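Local coordinates for protein sarcosine oxidase (Pyrococcus horikoshii, PDB 1Y56) that serves as the FAD-binding beta subunit of an L-proline dehydrogenase complex, where it probably oxidises L-proline and passes the electrons to the flavin, at residues G50-F55 with P141-A146; V61-R66 with F338-A343; N180-V185 with E322-Y327. One frame throughout, in Å; residues are numbered along the deposited sequence.

Interaction 1: residues G50-F55 with P141-A146. With FAD (flavin-adenine dinucleotide), chain I.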
# COMPACT_ATOMS: atom_id res chain seq x y z
N GLY B 50 20.68 30.99 -37.81
CA GLY B 50 21.13 32.42 -37.95
C GLY B 50 21.01 32.74 -39.41
O GLY B 50 20.14 32.15 -40.04
N ILE B 51 21.81 33.62 -40.02
CA ILE B 51 22.59 34.73 -39.50
C ILE B 51 22.37 35.69 -40.67
O ILE B 51 22.52 35.30 -41.83
CB ILE B 51 24.12 34.46 -39.41
CG1 ILE B 51 24.45 33.35 -38.40
CG2 ILE B 51 24.87 35.75 -39.01
CD1 ILE B 51 25.94 33.07 -38.25
N ARG B 52 22.02 36.93 -40.38
CA ARG B 52 21.40 37.79 -41.36
C ARG B 52 21.82 39.23 -41.13
O ARG B 52 21.99 39.66 -39.98
CB ARG B 52 19.90 37.67 -41.16
CG ARG B 52 19.05 38.05 -42.32
CD ARG B 52 17.75 38.75 -41.86
NE ARG B 52 17.14 38.19 -40.65
CZ ARG B 52 16.34 38.87 -39.83
NH1 ARG B 52 15.84 38.27 -38.76
NH2 ARG B 52 16.04 40.15 -40.06
N GLN B 53 21.99 39.98 -42.22
CA GLN B 53 22.25 41.43 -42.14
C GLN B 53 21.10 42.26 -42.72
O GLN B 53 21.14 43.48 -42.69
CB GLN B 53 23.55 41.81 -42.86
CG GLN B 53 24.81 41.15 -42.34
CD GLN B 53 25.90 41.08 -43.38
OE1 GLN B 53 26.89 41.82 -43.32
NE2 GLN B 53 25.74 40.18 -44.36
N GLN B 54 20.08 41.57 -43.24
CA GLN B 54 18.92 42.23 -43.85
C GLN B 54 17.89 42.66 -42.80
O GLN B 54 16.88 42.00 -42.57
CB GLN B 54 18.30 41.35 -44.93
CG GLN B 54 19.21 41.10 -46.12
CD GLN B 54 18.56 40.25 -47.19
OE1 GLN B 54 17.58 40.66 -47.81
NE2 GLN B 54 19.11 39.06 -47.42
N PHE B 55 18.20 43.78 -42.15
CA PHE B 55 17.34 44.43 -41.18
C PHE B 55 16.88 45.77 -41.76
O PHE B 55 17.26 46.12 -42.89
CB PHE B 55 18.08 44.58 -39.85
CG PHE B 55 18.19 43.30 -39.08
CD1 PHE B 55 19.12 42.33 -39.46
CD2 PHE B 55 17.35 43.04 -38.00
CE1 PHE B 55 19.23 41.11 -38.75
CE2 PHE B 55 17.44 41.85 -37.29
CZ PHE B 55 18.38 40.88 -37.66
N PRO B 141 24.20 37.71 -50.63
CA PRO B 141 25.05 36.52 -50.63
C PRO B 141 25.99 36.40 -49.41
O PRO B 141 26.58 35.35 -49.22
CB PRO B 141 25.84 36.65 -51.93
CG PRO B 141 25.89 38.12 -52.22
CD PRO B 141 24.70 38.76 -51.55
N THR B 142 26.12 37.44 -48.59
CA THR B 142 26.98 37.35 -47.41
C THR B 142 26.27 37.00 -46.10
O THR B 142 26.91 36.96 -45.05
CB THR B 142 27.84 38.61 -47.22
OG1 THR B 142 27.01 39.77 -47.24
CG2 THR B 142 28.87 38.72 -48.32
N ASP B 143 24.96 36.76 -46.14
CA ASP B 143 24.26 36.14 -45.01
C ASP B 143 24.54 34.64 -45.05
O ASP B 143 24.89 34.08 -46.09
CB ASP B 143 22.75 36.39 -45.09
CG ASP B 143 22.38 37.88 -44.99
OD1 ASP B 143 21.35 38.26 -45.60
OD2 ASP B 143 23.09 38.66 -44.33
N GLY B 144 24.39 33.97 -43.91
CA GLY B 144 24.72 32.56 -43.84
C GLY B 144 24.05 31.83 -42.70
O GLY B 144 23.10 32.32 -42.10
N LYS B 145 24.55 30.64 -42.43
CA LYS B 145 24.02 29.77 -41.40
C LYS B 145 25.17 29.07 -40.70
O LYS B 145 26.23 28.88 -41.28
CB LYS B 145 23.03 28.78 -42.00
CG LYS B 145 23.42 28.26 -43.34
CD LYS B 145 22.48 27.20 -43.81
CE LYS B 145 23.19 26.30 -44.78
NZ LYS B 145 22.22 25.58 -45.62
N ALA B 146 24.97 28.72 -39.43
CA ALA B 146 25.97 28.05 -38.59
C ALA B 146 25.20 27.25 -37.55
O ALA B 146 24.05 27.56 -37.29
CB ALA B 146 26.86 29.08 -37.92
PA FAD I . 19.81 31.40 -23.98
O1A FAD I . 18.46 30.96 -23.49
O2A FAD I . 20.48 30.58 -25.05
O5B FAD I . 20.78 31.57 -22.71
C5B FAD I . 20.27 31.97 -21.45
C4B FAD I . 20.84 31.00 -20.43
O4B FAD I . 20.67 31.54 -19.13
C3B FAD I . 20.14 29.65 -20.44
O3B FAD I . 21.06 28.63 -20.85
C2B FAD I . 19.67 29.45 -19.01
O2B FAD I . 19.98 28.18 -18.46
C1B FAD I . 20.47 30.46 -18.24
N9A FAD I . 19.79 30.86 -16.99
C8A FAD I . 18.50 31.22 -16.82
N7A FAD I . 18.30 31.48 -15.51
C5A FAD I . 19.46 31.29 -14.87
C6A FAD I . 19.87 31.41 -13.54
N6A FAD I . 18.99 31.81 -12.59
N1A FAD I . 21.15 31.13 -13.22
C2A FAD I . 22.04 30.74 -14.15
N3A FAD I . 21.68 30.61 -15.44
C4A FAD I . 20.40 30.89 -15.81
N1 FAD I . 18.29 33.37 -33.49
C2 FAD I . 19.01 33.66 -34.59
O2 FAD I . 19.83 34.59 -34.55
N3 FAD I . 18.86 32.97 -35.75
C4 FAD I . 18.00 31.95 -35.87
O4 FAD I . 17.89 31.32 -36.95
C4X FAD I . 17.22 31.59 -34.78
N5 FAD I . 16.32 30.57 -34.82
C5X FAD I . 15.58 30.26 -33.73
C6 FAD I . 14.67 29.20 -33.81
C7 FAD I . 13.90 28.84 -32.70
C7M FAD I . 12.91 27.70 -32.81
C8 FAD I . 14.05 29.55 -31.50
C8M FAD I . 13.26 29.22 -30.30
C9 FAD I . 14.95 30.61 -31.42
C9A FAD I . 15.73 30.97 -32.52
N10 FAD I . 16.60 31.99 -32.40
C10 FAD I . 17.39 32.37 -33.52
C1' FAD I . 16.71 32.73 -31.15
C2' FAD I . 18.01 32.40 -30.45
O2' FAD I . 17.92 31.05 -30.01
C3' FAD I . 18.13 33.30 -29.24
O3' FAD I . 18.02 34.67 -29.64
C4' FAD I . 19.46 33.07 -28.56
O4' FAD I . 19.62 31.69 -28.17
C5' FAD I . 19.60 33.94 -27.33
O5' FAD I . 20.76 33.48 -26.66
P FAD I . 20.92 33.78 -25.11
O1P FAD I . 20.56 35.22 -24.90
O2P FAD I . 22.27 33.24 -24.71
O3P FAD I . 19.71 32.91 -24.51
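The carboxylate of D143 is met on both faces by Q53 and at its other oxygen by Q54. Backbone N and side-chain NE2 of Q53 reach D143 OD2 from opposite faces, Q53 N at 2.7 Å and Q53 NE2 at 3.1 Å, both rising well out of the carboxylate plane. The Q54 amide instead lies nearly flat with the carboxylate, the planes 15° apart, and Q54 NE2 points at D143 OD1 (3.0 Å) almost along its C-O axis. Three donors thus hold the group and fix its rotation. D143 CG stands beside its own backbone N (chi1 -63°), which puts CG close to the Q53 backbone. Q53 NE2 also bonds T142 OG1 at 3.2 Å, an oxygen shared with N140, while Q54 OE1 is bonded to S138. An alanine in place of D143 would probably leave Q53 N without its acceptor and Q54 NE2 with only its weak bond to Y87 O. Within residues 50-55, R52 lays NH2 over the centre of the F55 ring, 3.3 Å above its plane, and has Q54 O at the guanidinium edge. Further along, the chains run roughly antiparallel and I51 and G144 form a hydrogen-bonded pair: I51 N to G144 O is 2.8 Å and G144 N to I51 O is 3.1 Å. I51 CD1 packs lightly on A146 CB. The loop between helices 43-46 and 58-78 is therefore tied to the segment leading into strand 145-146. Its near end, G50, has a positive phi and gives its N-H to FAD O4 at 2.9 Å, so that the paired loop forms a wall of the flavin site at the pyrimidine ring, using a backbone amide to bind the isoalloxazine in this FAD-dependent oxidoreductase.

Interaction 2: residues V61-R66 with F338-A343. With FAD (flavin-adenine dinucleotide), chain I.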
# COMPACT_ATOMS: atom_id res chain seq x y z
N VAL B 61 21.53 47.01 -38.83
CA VAL B 61 22.27 46.70 -40.04
C VAL B 61 23.77 46.84 -39.79
O VAL B 61 24.55 46.00 -40.25
CB VAL B 61 21.80 47.57 -41.21
CG1 VAL B 61 22.82 47.58 -42.34
CG2 VAL B 61 20.43 47.09 -41.72
N ARG B 62 24.16 47.89 -39.06
CA ARG B 62 25.57 48.09 -38.73
C ARG B 62 26.06 46.99 -37.79
O ARG B 62 27.13 46.41 -38.01
CB ARG B 62 25.84 49.47 -38.12
CG ARG B 62 25.08 50.63 -38.75
CD ARG B 62 25.99 51.81 -39.06
NE ARG B 62 27.02 52.01 -38.06
CZ ARG B 62 27.00 52.97 -37.13
NH1 ARG B 62 25.99 53.83 -37.08
NH2 ARG B 62 28.00 53.06 -36.26
N VAL B 63 25.28 46.71 -36.75
CA VAL B 63 25.60 45.65 -35.80
C VAL B 63 25.76 44.28 -36.50
O VAL B 63 26.72 43.55 -36.24
CB VAL B 63 24.56 45.59 -34.68
CG1 VAL B 63 24.77 44.37 -33.79
CG2 VAL B 63 24.59 46.85 -33.85
N MET B 64 24.83 43.95 -37.39
CA MET B 64 24.91 42.68 -38.10
C MET B 64 26.03 42.61 -39.15
O MET B 64 26.64 41.55 -39.34
CB MET B 64 23.55 42.30 -38.71
CG MET B 64 22.58 41.75 -37.67
SD MET B 64 23.36 40.61 -36.47
CE MET B 64 23.88 39.28 -37.56
N LYS B 65 26.30 43.73 -39.81
CA LYS B 65 27.45 43.83 -40.69
C LYS B 65 28.70 43.50 -39.87
O LYS B 65 29.50 42.64 -40.24
CB LYS B 65 27.59 45.24 -41.28
CG LYS B 65 28.59 45.32 -42.43
CD LYS B 65 29.46 46.58 -42.40
CE LYS B 65 29.81 47.07 -43.82
NZ LYS B 65 30.41 46.07 -44.76
N ARG B 66 28.84 44.16 -38.73
CA ARG B 66 29.96 43.88 -37.88
C ARG B 66 29.92 42.42 -37.43
O ARG B 66 30.92 41.71 -37.52
CB ARG B 66 29.95 44.81 -36.68
CG ARG B 66 31.06 44.56 -35.71
CD ARG B 66 32.36 44.76 -36.39
NE ARG B 66 33.45 44.40 -35.49
CZ ARG B 66 34.59 43.87 -35.89
NH1 ARG B 66 34.81 43.63 -37.18
NH2 ARG B 66 35.52 43.58 -34.99
N PHE B 338 20.86 34.90 -31.74
CA PHE B 338 22.03 34.06 -32.04
C PHE B 338 22.99 34.76 -33.00
O PHE B 338 24.18 34.89 -32.72
CB PHE B 338 21.61 32.68 -32.57
CG PHE B 338 22.68 31.96 -33.32
CD1 PHE B 338 22.56 31.75 -34.69
CD2 PHE B 338 23.81 31.47 -32.68
CE1 PHE B 338 23.56 31.07 -35.42
CE2 PHE B 338 24.82 30.79 -33.39
CZ PHE B 338 24.69 30.59 -34.75
N MET B 339 22.45 35.24 -34.13
CA MET B 339 23.23 35.98 -35.12
C MET B 339 23.91 37.23 -34.55
O MET B 339 25.03 37.56 -34.95
CB MET B 339 22.36 36.33 -36.32
CG MET B 339 21.14 37.19 -36.02
SD MET B 339 20.16 37.44 -37.52
CE MET B 339 18.97 36.09 -37.49
N MET B 340 23.27 37.89 -33.59
CA MET B 340 23.83 39.12 -33.03
C MET B 340 25.01 38.89 -32.08
O MET B 340 25.85 39.78 -31.89
CB MET B 340 22.75 39.90 -32.29
CG MET B 340 21.83 40.70 -33.18
SD MET B 340 20.56 41.58 -32.25
CE MET B 340 21.55 42.75 -31.32
N ALA B 341 25.06 37.70 -31.49
CA ALA B 341 25.89 37.44 -30.32
C ALA B 341 27.33 37.94 -30.39
O ALA B 341 27.75 38.66 -29.49
CB ALA B 341 25.83 35.96 -29.94
N PRO B 342 28.09 37.57 -31.45
CA PRO B 342 29.47 38.02 -31.57
C PRO B 342 29.61 39.52 -31.45
O PRO B 342 30.52 40.01 -30.77
CB PRO B 342 29.83 37.59 -32.98
CG PRO B 342 29.05 36.40 -33.19
CD PRO B 342 27.72 36.73 -32.60
N ALA B 343 28.70 40.25 -32.09
CA ALA B 343 28.70 41.70 -31.99
C ALA B 343 28.28 42.21 -30.62
O ALA B 343 28.91 43.14 -30.10
CB ALA B 343 27.86 42.32 -33.09
PA FAD I . 19.81 31.40 -23.98
O1A FAD I . 18.46 30.96 -23.49
O2A FAD I . 20.48 30.58 -25.05
O5B FAD I . 20.78 31.57 -22.71
C5B FAD I . 20.27 31.97 -21.45
C4B FAD I . 20.84 31.00 -20.43
O4B FAD I . 20.67 31.54 -19.13
C3B FAD I . 20.14 29.65 -20.44
O3B FAD I . 21.06 28.63 -20.85
C2B FAD I . 19.67 29.45 -19.01
O2B FAD I . 19.98 28.18 -18.46
C1B FAD I . 20.47 30.46 -18.24
N9A FAD I . 19.79 30.86 -16.99
C8A FAD I . 18.50 31.22 -16.82
N7A FAD I . 18.30 31.48 -15.51
C5A FAD I . 19.46 31.29 -14.87
C6A FAD I . 19.87 31.41 -13.54
N6A FAD I . 18.99 31.81 -12.59
N1A FAD I . 21.15 31.13 -13.22
C2A FAD I . 22.04 30.74 -14.15
N3A FAD I . 21.68 30.61 -15.44
C4A FAD I . 20.40 30.89 -15.81
N1 FAD I . 18.29 33.37 -33.49
C2 FAD I . 19.01 33.66 -34.59
O2 FAD I . 19.83 34.59 -34.55
N3 FAD I . 18.86 32.97 -35.75
C4 FAD I . 18.00 31.95 -35.87
O4 FAD I . 17.89 31.32 -36.95
C4X FAD I . 17.22 31.59 -34.78
N5 FAD I . 16.32 30.57 -34.82
C5X FAD I . 15.58 30.26 -33.73
C6 FAD I . 14.67 29.20 -33.81
C7 FAD I . 13.90 28.84 -32.70
C7M FAD I . 12.91 27.70 -32.81
C8 FAD I . 14.05 29.55 -31.50
C8M FAD I . 13.26 29.22 -30.30
C9 FAD I . 14.95 30.61 -31.42
C9A FAD I . 15.73 30.97 -32.52
N10 FAD I . 16.60 31.99 -32.40
C10 FAD I . 17.39 32.37 -33.52
C1' FAD I . 16.71 32.73 -31.15
C2' FAD I . 18.01 32.40 -30.45
O2' FAD I . 17.92 31.05 -30.01
C3' FAD I . 18.13 33.30 -29.24
O3' FAD I . 18.02 34.67 -29.64
C4' FAD I . 19.46 33.07 -28.56
O4' FAD I . 19.62 31.69 -28.17
C5' FAD I . 19.60 33.94 -27.33
O5' FAD I . 20.76 33.48 -26.66
P FAD I . 20.92 33.78 -25.11
O1P FAD I . 20.56 35.22 -24.90
O2P FAD I . 22.27 33.24 -24.71
O3P FAD I . 19.71 32.91 -24.51
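M339 O accepts hydrogen bonds from S67 OG and W71 NE1, both on helix 58-78, and the methyl CE of M64 lies 3.3 Å from the same oxygen. A backbone carbonyl of helix 337-354 is thus gripped by the helix that packs across it. The two short helical segments pass at 78°, with axes 8.4 Å apart; no hydrogen bond runs between them, and they meet by packing. M64 has the largest share of the buried surface. Its chain folds at chi2 (-41°), which sets SD, and again at chi3, which sets CE, so that the end of the chain comes close to the other helix: M64 CE is 3.5 Å from M339 CB, while M64 SD rests 3.6 Å from M340 CG. Farther along, V63 and A343 point directly at each other's helix, V63 CG1 standing 3.8 Å from A343 CB. Here the helix is kinked at P342, which has no N-H to give; the amide of A343, also without a bond to the preceding turn, has a weak one to S67 OG. On the flavin side, M339 N gives a nearly straight hydrogen bond to FAD O2 at 2.7 Å. The M339 methyl sits beside O2 and N3, out of the ring plane, with M339 CE 3.6 Å from FAD N3. An N-H aimed so directly at O2 would probably draw electron density toward C2=O2 and help to stabilise negative charge on the reduced flavin. Thioethers and methyl groups would hold the helix by shape, leaving the directional bonds to backbone atoms and to the side chains of S67 and W71.

Interaction 3: residues N180-V185 with E322-Y327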
# COMPACT_ATOMS: atom_id res chain seq x y z
N ASN B 180 23.94 50.76 -3.02
CA ASN B 180 23.49 50.41 -4.35
C ASN B 180 24.63 49.70 -5.06
O ASN B 180 24.63 49.59 -6.28
CB ASN B 180 22.98 51.63 -5.09
CG ASN B 180 21.59 52.07 -4.60
OD1 ASN B 180 20.84 51.28 -4.03
ND2 ASN B 180 21.25 53.34 -4.84
N GLU B 181 25.58 49.21 -4.27
CA GLU B 181 26.69 48.40 -4.73
C GLU B 181 26.29 46.94 -4.77
O GLU B 181 25.79 46.41 -3.79
CB GLU B 181 27.88 48.53 -3.78
CG GLU B 181 29.13 49.21 -4.36
CD GLU B 181 28.92 50.70 -4.60
OE1 GLU B 181 28.73 51.45 -3.61
OE2 GLU B 181 28.95 51.13 -5.78
N ILE B 182 26.53 46.28 -5.90
CA ILE B 182 26.54 44.82 -5.92
C ILE B 182 27.77 44.39 -5.12
O ILE B 182 28.84 44.97 -5.26
CB ILE B 182 26.65 44.27 -7.36
CG1 ILE B 182 25.42 44.65 -8.18
CG2 ILE B 182 26.83 42.75 -7.37
CD1 ILE B 182 25.62 44.48 -9.68
N LYS B 183 27.60 43.38 -4.28
CA LYS B 183 28.70 42.84 -3.50
C LYS B 183 28.92 41.37 -3.82
O LYS B 183 30.04 40.87 -3.73
CB LYS B 183 28.43 42.99 -2.00
CG LYS B 183 28.39 44.43 -1.51
CD LYS B 183 29.79 45.04 -1.42
CE LYS B 183 29.73 46.38 -0.70
NZ LYS B 183 31.04 47.09 -0.69
N GLY B 184 27.86 40.67 -4.19
CA GLY B 184 27.97 39.25 -4.44
C GLY B 184 26.80 38.69 -5.19
O GLY B 184 25.71 39.25 -5.17
N VAL B 185 27.04 37.59 -5.88
CA VAL B 185 25.97 36.86 -6.52
C VAL B 185 25.73 35.56 -5.76
O VAL B 185 26.59 34.68 -5.71
CB VAL B 185 26.21 36.69 -8.06
CG1 VAL B 185 27.63 36.29 -8.34
CG2 VAL B 185 25.23 35.70 -8.67
N GLU B 322 21.87 51.90 -14.29
CA GLU B 322 22.65 52.89 -13.54
C GLU B 322 22.42 52.86 -12.02
O GLU B 322 23.34 53.13 -11.23
CB GLU B 322 22.35 54.29 -14.09
CG GLU B 322 23.56 55.22 -14.11
CD GLU B 322 24.54 54.91 -15.25
OE1 GLU B 322 24.07 54.66 -16.39
OE2 GLU B 322 25.77 54.92 -15.00
N GLU B 323 21.20 52.52 -11.62
CA GLU B 323 20.79 52.57 -10.21
C GLU B 323 21.24 51.35 -9.40
O GLU B 323 21.19 51.37 -8.17
CB GLU B 323 19.28 52.82 -10.06
CG GLU B 323 18.43 52.32 -11.22
CD GLU B 323 18.49 53.20 -12.47
OE1 GLU B 323 17.88 52.83 -13.49
OE2 GLU B 323 19.14 54.27 -12.46
N LEU B 324 21.67 50.31 -10.10
CA LEU B 324 22.41 49.25 -9.43
C LEU B 324 23.84 49.31 -9.92
O LEU B 324 24.09 49.36 -11.12
CB LEU B 324 21.81 47.86 -9.68
CG LEU B 324 22.48 46.70 -8.93
CD1 LEU B 324 22.60 46.96 -7.43
CD2 LEU B 324 21.73 45.40 -9.16
N ASN B 325 24.77 49.35 -8.97
CA ASN B 325 26.15 49.59 -9.35
C ASN B 325 26.93 48.42 -9.89
O ASN B 325 27.49 47.57 -9.16
CB ASN B 325 26.92 50.50 -8.40
CG ASN B 325 26.82 51.94 -8.84
OD1 ASN B 325 25.72 52.50 -8.91
ND2 ASN B 325 27.96 52.54 -9.19
N ASP B 326 26.89 48.44 -11.23
CA ASP B 326 27.59 47.63 -12.21
C ASP B 326 26.74 46.46 -12.67
O ASP B 326 27.21 45.33 -12.84
CB ASP B 326 29.01 47.28 -11.77
CG ASP B 326 29.76 48.51 -11.23
OD1 ASP B 326 29.60 49.63 -11.79
OD2 ASP B 326 30.50 48.36 -10.22
N TYR B 327 25.46 46.78 -12.89
CA TYR B 327 24.50 45.85 -13.45
C TYR B 327 24.34 46.15 -14.92
O TYR B 327 24.12 47.30 -15.30
CB TYR B 327 23.16 45.97 -12.74
CG TYR B 327 22.17 44.89 -13.09
CD1 TYR B 327 22.38 43.59 -12.68
CD2 TYR B 327 21.01 45.17 -13.82
CE1 TYR B 327 21.47 42.57 -12.99
CE2 TYR B 327 20.09 44.16 -14.13
CZ TYR B 327 20.34 42.85 -13.71
OH TYR B 327 19.45 41.84 -13.99
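A single beta bridge, E181 with N325, joins the residue just before strand 182-187 to a type II turn from L324 to Y327. The tight half of the contact is apolar. I182 CG1 stands beside its own backbone N (chi1 -64°) and lies 3.7 Å from L324 CG, the two side chains crossing at about a right angle. Beyond it, I182 CD1 reaches over the turn to D326 O at 3.6 Å and, more loosely, to Y327 CB. V197 on I182, I214 and A212 on L324 extend this packing toward the central sheet and helix 205-212, so that in the three-stranded sheet 172-177, 182-187 and 190-193 the turn end of the central strand is seated against the body of the FAD domain. A classic beta bulge, K183 and G184 opposite L176, follows directly. The other half faces solvent. N180 merely rests its CB on E323 O, and the exposed E181 brings OE2 to 3.4 Å from N325 CB. Between the two halves runs one polar link: N325 N approaches N180 O at 2.7 Å, almost in line with the carbonyl bond (177°).

How the interactions relate
From the N terminus, residues 50-55 open interaction 1 and residues 61-66, on the next helix, open interaction 2. Interaction 1 closes first, at 141-146, so the two loops cross, and their segments also touch: R52 and F55 pack against residues 61-66 of helix 58-78, R52 also against M339. Together they bring the loop, helix 58-78 and helix 337-354 to one flavin, bound at O4 by interaction 1 and at O2 by interaction 2. Interaction 3, in series with interaction 1, opens at 180-185 and closes at 322-327, wholly within the long loop that 338-343 completes. Centred about 28 Å from the centre of interaction 2, it joins a small antiparallel sheet to the turn before strand 327-331.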